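Local coordinates for protein ORF10 (PDB 6RIW) that probably extends acyl chains by ketosynthase condensation, as the ketosynthase and chain-length-factor didomain of a larger polyunsaturated fatty acid synthase, at residues A794-F807 and Y822-H836. Sequence-based numbering, arbitrary orientation.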
loop_
_atom_site.group_PDB
_atom_site.type_symbol
_atom_site.label_atom_id
_atom_site.label_comp_id
_atom_site.label_asym_id
_atom_site.label_seq_id
_atom_site.Cartn_x
_atom_site.Cartn_y
_atom_site.Cartn_z
ATOM N N ALA A 794 -15.363 24.123 -21.943
ATOM C CA ALA A 794 -14.244 23.498 -22.640
ATOM C C ALA A 794 -13.441 24.512 -23.446
ATOM O O ALA A 794 -12.219 24.383 -23.555
ATOM C CB ALA A 794 -14.755 22.376 -23.538
ATOM N N ALA A 795 -14.100 25.541 -24.003
ATOM C CA ALA A 795 -13.371 26.533 -24.787
ATOM C C ALA A 795 -12.433 27.381 -23.935
ATOM O O ALA A 795 -11.546 28.052 -24.478
ATOM C CB ALA A 795 -14.368 27.434 -25.534
ATOM N N ASP A 796 -12.606 27.364 -22.614
ATOM C CA ASP A 796 -11.747 28.094 -21.695
ATOM C C ASP A 796 -10.394 27.428 -21.470
ATOM O O ASP A 796 -9.526 28.027 -20.823
ATOM C CB ASP A 796 -12.458 28.253 -20.346
ATOM C CG ASP A 796 -13.633 29.199 -20.420
ATOM O OD1 ASP A 796 -13.465 30.258 -21.068
ATOM O OD2 ASP A 796 -14.700 28.888 -19.831
ATOM N N VAL A 797 -10.190 26.219 -21.976
ATOM C CA VAL A 797 -8.958 25.474 -21.730
ATOM C C VAL A 797 -7.915 25.835 -22.781
ATOM O O VAL A 797 -8.153 25.703 -23.989
ATOM C CB VAL A 797 -9.230 23.961 -21.710
ATOM C CG1 VAL A 797 -7.913 23.186 -21.658
ATOM C CG2 VAL A 797 -10.113 23.590 -20.505
ATOM N N ALA A 798 -6.742 26.275 -22.315
ATOM C CA ALA A 798 -5.674 26.741 -23.192
ATOM C C ALA A 798 -4.877 25.589 -23.790
ATOM O O ALA A 798 -4.423 25.668 -24.937
ATOM C CB ALA A 798 -4.731 27.655 -22.414
ATOM N N SER A 799 -4.661 24.533 -23.015
ATOM C CA SER A 799 -3.857 23.412 -23.476
ATOM C C SER A 799 -4.231 22.206 -22.631
ATOM O O SER A 799 -4.910 22.330 -21.610
ATOM C CB SER A 799 -2.367 23.729 -23.395
ATOM O OG SER A 799 -1.955 23.974 -22.059
ATOM N N VAL A 800 -3.790 21.031 -23.080
ATOM C CA VAL A 800 -4.228 19.760 -22.520
ATOM C C VAL A 800 -2.993 18.929 -22.241
ATOM O O VAL A 800 -2.163 18.725 -23.135
ATOM C CB VAL A 800 -5.174 18.996 -23.470
ATOM C CG1 VAL A 800 -5.625 17.687 -22.817
ATOM C CG2 VAL A 800 -6.365 19.840 -23.810
ATOM N N GLU A 801 -2.875 18.459 -21.004
ATOM C CA GLU A 801 -1.793 17.561 -20.600
ATOM C C GLU A 801 -2.353 16.150 -20.711
ATOM O O GLU A 801 -3.063 15.675 -19.827
ATOM C CB GLU A 801 -1.309 17.911 -19.191
ATOM C CG GLU A 801 -0.322 16.939 -18.574
ATOM C CD GLU A 801 1.057 16.989 -19.202
ATOM O OE1 GLU A 801 1.339 17.948 -19.975
ATOM O OE2 GLU A 801 1.856 16.051 -18.913
ATOM N N ALA A 802 -2.100 15.496 -21.837
ATOM C CA ALA A 802 -2.648 14.160 -22.039
ATOM C C ALA A 802 -1.884 13.142 -21.198
ATOM O O ALA A 802 -0.720 13.347 -20.846
ATOM C CB ALA A 802 -2.567 13.769 -23.519
ATOM N N HIS A 803 -2.554 12.037 -20.870
ATOM C CA HIS A 803 -1.857 10.918 -20.243
ATOM C C HIS A 803 -0.734 10.416 -21.151
ATOM O O HIS A 803 0.411 10.271 -20.714
ATOM C CB HIS A 803 -2.877 9.811 -19.928
ATOM C CG HIS A 803 -2.332 8.679 -19.117
ATOM N ND1 HIS A 803 -1.775 8.849 -17.863
ATOM C CD2 HIS A 803 -2.266 7.349 -19.381
ATOM C CE1 HIS A 803 -1.376 7.675 -17.400
ATOM N NE2 HIS A 803 -1.671 6.749 -18.296
ATOM N N ALA A 804 -1.053 10.186 -22.432
ATOM C CA ALA A 804 -0.094 9.824 -23.483
ATOM C C ALA A 804 0.891 8.742 -23.025
ATOM O O ALA A 804 2.109 8.890 -23.118
ATOM C CB ALA A 804 0.654 11.054 -23.979
ATOM N N SER A 805 0.346 7.644 -22.511
ATOM C CA SER A 805 1.175 6.597 -21.925
ATOM C C SER A 805 2.010 5.870 -22.966
ATOM O O SER A 805 3.076 5.336 -22.638
ATOM C CB SER A 805 0.289 5.578 -21.211
ATOM O OG SER A 805 -0.586 4.959 -22.150
ATOM N N GLY A 806 1.526 5.786 -24.203
ATOM C CA GLY A 806 2.188 4.941 -25.175
ATOM C C GLY A 806 1.684 3.510 -25.213
ATOM O O GLY A 806 2.173 2.720 -26.034
ATOM N N PHE A 807 0.727 3.151 -24.350
ATOM C CA PHE A 807 -0.052 1.931 -24.538
ATOM C C PHE A 807 -1.187 2.244 -25.500
ATOM O O PHE A 807 -1.908 3.218 -25.305
ATOM C CB PHE A 807 -0.578 1.430 -23.194
ATOM C CG PHE A 807 0.523 1.096 -22.230
ATOM C CD1 PHE A 807 1.169 -0.132 -22.300
ATOM C CD2 PHE A 807 0.958 2.024 -21.288
ATOM C CE1 PHE A 807 2.191 -0.457 -21.432
ATOM C CE2 PHE A 807 1.989 1.702 -20.412
ATOM C CZ PHE A 807 2.614 0.451 -20.495
ATOM N N TYR A 822 -11.648 19.551 -26.810
ATOM C CA TYR A 822 -10.824 20.755 -26.763
ATOM C C TYR A 822 -10.213 20.998 -28.136
ATOM O O TYR A 822 -8.987 20.928 -28.302
ATOM C CB TYR A 822 -9.719 20.603 -25.718
ATOM C CG TYR A 822 -10.163 20.225 -24.318
ATOM C CD1 TYR A 822 -10.914 21.107 -23.551
ATOM C CD2 TYR A 822 -9.777 19.002 -23.737
ATOM C CE1 TYR A 822 -11.298 20.790 -22.248
ATOM C CE2 TYR A 822 -10.169 18.666 -22.442
ATOM C CZ TYR A 822 -10.917 19.578 -21.695
ATOM O OH TYR A 822 -11.315 19.283 -20.404
ATOM N N PRO A 823 -11.040 21.304 -29.146
ATOM C CA PRO A 823 -10.525 21.341 -30.532
ATOM C C PRO A 823 -9.479 22.410 -30.781
ATOM O O PRO A 823 -8.646 22.242 -31.680
ATOM C CB PRO A 823 -11.791 21.586 -31.372
ATOM C CG PRO A 823 -12.743 22.221 -30.442
ATOM C CD PRO A 823 -12.477 21.595 -29.081
ATOM N N SER A 824 -9.465 23.488 -30.005
ATOM C CA SER A 824 -8.494 24.549 -30.218
ATOM C C SER A 824 -7.278 24.461 -29.297
ATOM O O SER A 824 -6.378 25.302 -29.406
ATOM C CB SER A 824 -9.182 25.917 -30.071
ATOM O OG SER A 824 -9.464 26.209 -28.717
ATOM N N ALA A 825 -7.197 23.456 -28.425
ATOM C CA ALA A 825 -6.105 23.380 -27.459
ATOM C C ALA A 825 -4.998 22.450 -27.947
ATOM O O ALA A 825 -5.270 21.384 -28.500
ATOM C CB ALA A 825 -6.631 22.902 -26.106
ATOM N N SER A 826 -3.748 22.855 -27.732
ATOM C CA SER A 826 -2.629 21.979 -28.041
ATOM C C SER A 826 -2.519 20.876 -26.989
ATOM O O SER A 826 -2.854 21.072 -25.821
ATOM C CB SER A 826 -1.332 22.790 -28.118
ATOM O OG SER A 826 -1.098 23.488 -26.897
ATOM N N ILE A 827 -2.048 19.708 -27.421
ATOM C CA ILE A 827 -1.943 18.516 -26.579
ATOM C C ILE A 827 -0.465 18.174 -26.430
ATOM O O ILE A 827 0.273 18.132 -27.425
ATOM C CB ILE A 827 -2.728 17.336 -27.179
ATOM C CG1 ILE A 827 -4.222 17.647 -27.239
ATOM C CG2 ILE A 827 -2.471 16.031 -26.396
ATOM C CD1 ILE A 827 -5.011 16.620 -28.069
ATOM N N SER A 828 -0.024 17.936 -25.198
ATOM C CA SER A 828 1.351 17.498 -24.981
ATOM C C SER A 828 1.373 16.583 -23.757
ATOM O O SER A 828 0.354 16.393 -23.089
ATOM C CB SER A 828 2.297 18.693 -24.809
ATOM O OG SER A 828 2.104 19.325 -23.544
ATOM N N SER A 829 2.544 16.012 -23.460
ATOM C CA SER A 829 2.681 15.183 -22.257
ATOM C C SER A 829 4.097 15.277 -21.716
ATOM O O SER A 829 5.074 15.179 -22.467
ATOM C CB SER A 829 2.354 13.707 -22.520
ATOM O OG SER A 829 2.684 12.886 -21.390
ATOM N N VAL A 830 4.187 15.420 -20.390
ATOM C CA VAL A 830 5.444 15.419 -19.680
ATOM C C VAL A 830 6.198 14.111 -19.880
ATOM O O VAL A 830 7.407 14.056 -19.649
ATOM C CB VAL A 830 5.156 15.682 -18.177
ATOM C CG1 VAL A 830 4.486 14.468 -17.535
ATOM C CG2 VAL A 830 6.426 16.101 -17.448
ATOM N N LYS A 831 5.516 13.046 -20.293
ATOM C CA LYS A 831 6.237 11.777 -20.492
ATOM C C LYS A 831 7.224 11.855 -21.656
ATOM O O LYS A 831 8.193 11.073 -21.718
ATOM C CB LYS A 831 5.247 10.634 -20.714
ATOM C CG LYS A 831 4.375 10.393 -19.474
ATOM C CD LYS A 831 3.484 9.154 -19.645
ATOM C CE LYS A 831 2.520 8.944 -18.444
ATOM N NZ LYS A 831 1.618 10.151 -18.302
ATOM N N ALA A 832 7.004 12.781 -22.577
ATOM C CA ALA A 832 7.992 13.021 -23.624
ATOM C C ALA A 832 9.310 13.557 -23.059
ATOM O O ALA A 832 10.362 13.398 -23.696
ATOM C CB ALA A 832 7.404 13.981 -24.654
ATOM N N ASN A 833 9.284 14.193 -21.889
ATOM C CA ASN A 833 10.501 14.722 -21.280
ATOM C C ASN A 833 11.133 13.752 -20.294
ATOM O O ASN A 833 12.362 13.662 -20.237
ATOM C CB ASN A 833 10.221 16.058 -20.558
ATOM C CG ASN A 833 9.438 17.005 -21.413
ATOM O OD1 ASN A 833 8.214 17.017 -21.369
ATOM N ND2 ASN A 833 10.136 17.792 -22.230
ATOM N N ILE A 834 10.330 13.060 -19.472
ATOM C CA ILE A 834 10.906 12.283 -18.377
ATOM C C ILE A 834 10.330 10.865 -18.335
ATOM O O ILE A 834 10.526 10.144 -17.352
ATOM C CB ILE A 834 10.728 12.996 -17.018
ATOM C CG1 ILE A 834 9.305 13.529 -16.810
ATOM C CG2 ILE A 834 11.665 14.223 -16.917
ATOM C CD1 ILE A 834 8.333 12.533 -16.270
ATOM N N GLY A 835 9.643 10.443 -19.400
ATOM C CA GLY A 835 9.178 9.058 -19.480
ATOM C C GLY A 835 7.962 8.776 -18.586
ATOM O O GLY A 835 7.382 9.660 -17.969
ATOM N N HIS A 836 7.553 7.502 -18.564
ATOM C CA HIS A 836 6.338 7.068 -17.873
ATOM C C HIS A 836 6.726 6.641 -16.464
ATOM O O HIS A 836 7.398 5.624 -16.292
ATOM C CB HIS A 836 5.693 5.902 -18.622
ATOM C CG HIS A 836 4.267 5.643 -18.245
ATOM N ND1 HIS A 836 3.784 5.857 -16.971
ATOM C CD2 HIS A 836 3.211 5.223 -18.984
ATOM C CE1 HIS A 836 2.492 5.572 -16.936
ATOM N NE2 HIS A 836 2.117 5.180 -18.144
HETATM O O HOH W 1 -0.209 20.820 -23.639
HETATM O O HOH W 2 1.289 13.262 -19.193
HETATM O O HOH W 3 -0.507 4.019 -18.355
HETATM O O HOH W 4 -0.570 10.435 -16.209
#
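Val800 lies opposite Ile827 in a parallel pairing, its amide giving a bond to Ser826 O (2.9 Å) and its carbonyl accepting from Ser828 N (3.1 Å). The two short strands run at 26° to each other. Ahead of strand 826-828, the Tyr822 ring takes Val800 CG2 at CD2 (3.5 Å), while Val797 CG1 lies over one ring face, offset toward the rim. At the end of strand 797-801, Glu801 reaches past strand 826-828: its chain leaves anti to the backbone N and bends at chi2 (72°), presenting the syn lone pair of OE2 to Val830 N in a nearly straight bond (2.8 Å, 170°). OE1 forms a salt bridge with Lys848. Shortening Glu801 to an alanine is likely to leave the Val830 amide without this acceptor and Lys848 without its carboxylate mate. Further on, Lys831 NZ donates to His803 O (2.7 Å), in the carbonyl plane, and its CE sits 3.5 Å above the centre of the His836 ring. One water joins NZ to His803 ND1; another bridges NE2 of His803 and NE2 of His836, whose ND1 is hydrogen-bonded to Phe838 N. The water-bridged histidines probably correspond to the two conserved histidines of the ketosynthase fold, here in the chain-length-factor half. Around this parallel beta-alpha-beta unit, strand 865-870 pairs with strand 797-801, helix 841-854 packs against Glu801 and Val830, and the connecting helix 808-821 covers Ala802.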